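Local structure of general secretion pathway protein L (Vibrio parahaemolyticus, 2W7V) at the interface of chains A and B. The protein is an inner-membrane component of the type II secretion system whose periplasmic domain forms a dimer, probably helping to assemble the secretion machinery. Numbering follows the deposited sequence. Chains: chain A/B, General secretion pathway protein L.

The interface of chains A and B. Residues chain A 11, 14-15, 32; chain B 18, 32.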
# COMPACT_ATOMS: atom_id res chain seq x y z
N LEU A 11 8.31 -3.33 -2.54
CA LEU A 11 7.40 -3.93 -1.58
C LEU A 11 7.97 -3.86 -0.16
O LEU A 11 7.29 -3.50 0.78
CB LEU A 11 7.08 -5.38 -1.97
CG LEU A 11 5.94 -6.08 -1.25
CD1 LEU A 11 4.66 -5.31 -1.41
CD2 LEU A 11 5.78 -7.47 -1.82
N LEU A 14 8.27 0.08 0.95
CA LEU A 14 6.95 0.59 1.19
C LEU A 14 6.52 0.56 2.70
O LEU A 14 5.70 1.36 3.15
CB LEU A 14 6.02 -0.25 0.30
CG LEU A 14 4.53 -0.32 0.52
CD1 LEU A 14 3.86 -0.69 -0.81
CD2 LEU A 14 4.26 -1.31 1.62
N ALA A 15 7.05 -0.40 3.45
CA ALA A 15 6.79 -0.53 4.91
C ALA A 15 7.20 0.72 5.75
O ALA A 15 6.68 0.94 6.85
CB ALA A 15 7.51 -1.77 5.43
N PHE A 32 -3.32 4.81 -1.18
CA PHE A 32 -2.09 4.52 -1.85
C PHE A 32 -2.05 3.15 -2.46
O PHE A 32 -2.58 2.19 -1.90
CB PHE A 32 -0.90 4.78 -0.95
CG PHE A 32 -0.54 3.67 -0.07
CD1 PHE A 32 -0.70 3.79 1.27
CD2 PHE A 32 0.06 2.55 -0.59
CE1 PHE A 32 -0.35 2.74 2.12
CE2 PHE A 32 0.42 1.52 0.18
CZ PHE A 32 0.21 1.58 1.57
N PRO B 18 3.97 -6.34 4.19
CA PRO B 18 5.05 -6.89 3.38
C PRO B 18 5.82 -7.98 4.09
O PRO B 18 6.06 -9.04 3.50
CB PRO B 18 5.92 -5.66 3.09
CG PRO B 18 4.92 -4.50 3.08
CD PRO B 18 4.14 -4.88 4.34
N PHE B 32 -1.25 -3.86 -4.37
CA PHE B 32 -2.10 -3.65 -3.24
C PHE B 32 -2.47 -2.21 -3.03
O PHE B 32 -1.66 -1.31 -3.25
CB PHE B 32 -1.52 -4.28 -1.99
CG PHE B 32 -0.56 -3.44 -1.27
CD1 PHE B 32 0.74 -3.79 -1.22
CD2 PHE B 32 -1.01 -2.35 -0.55
CE1 PHE B 32 1.66 -3.01 -0.52
CE2 PHE B 32 -0.16 -1.57 0.13
CZ PHE B 32 1.21 -1.87 0.16
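A:Leu11 on helix 8-13 and A:Leu14, with A:Ala15, on the 3-10 helix 14-16 meet B:Pro18 at the start of helix 17-22 and B:Phe32 on strand 28-35, the two phenylalanines sharing the same extended backbone. The patch is one part of the two-fold symmetric interface of the EpsL periplasmic dimer, so each contact recurs with the chains exchanged. A:Phe32 and B:Phe32 meet rim to rim about the two-fold axis, CZ of each at the other's edge, their ring centroids 5.5 Å apart and their planes turned by 74°. The nearest approach, CE2 to CE2, is doubtful as modelled. Each CG stands between the backbone N and the carbonyl carbon (chi1 85°), an arrangement that brings both rings towards the symmetry partner. Large, flat and apolar, phenylalanine suits this place: the CE2 and CZ side of B:Phe32 meets its twin, while CD1 of A:Leu11 and CD2 of A:Leu14 meet the CE1 and CZ side.

A:Leu14 comes towards B:Phe32 from the opposite direction. Its CD2 lies in the ring plane at the edge, 3.4 Å from CZ of B:Phe32; the still shorter approach of CD1 is likewise doubtful. The same CD2 also reaches B:Pro18, 3.6 Å from CG, with the two side chains crossing at about a right angle. Leucine suits this place as a flexible apolar side chain that brings one methyl to both ring edge and proline. A:Leu11 points CD1 at B:Phe32, 3.9 Å from CE1; with CG anti to the backbone N (chi1 -168°), the side chain extends towards the ring while the backbone carbonyl faces the proline.

B:Pro18 suits the first turn of its helix, where the missing N-H costs little, and offers a compact apolar ring to chain A. The small methyl of A:Ala15 probably lets the 3-10 helix approach this ring, a peripheral contact at 4.4 Å between CB of A:Ala15 and CG of B:Pro18. Beside it, CB of B:Pro18 packs 3.4 Å from the backbone carbonyl O of A:Leu11.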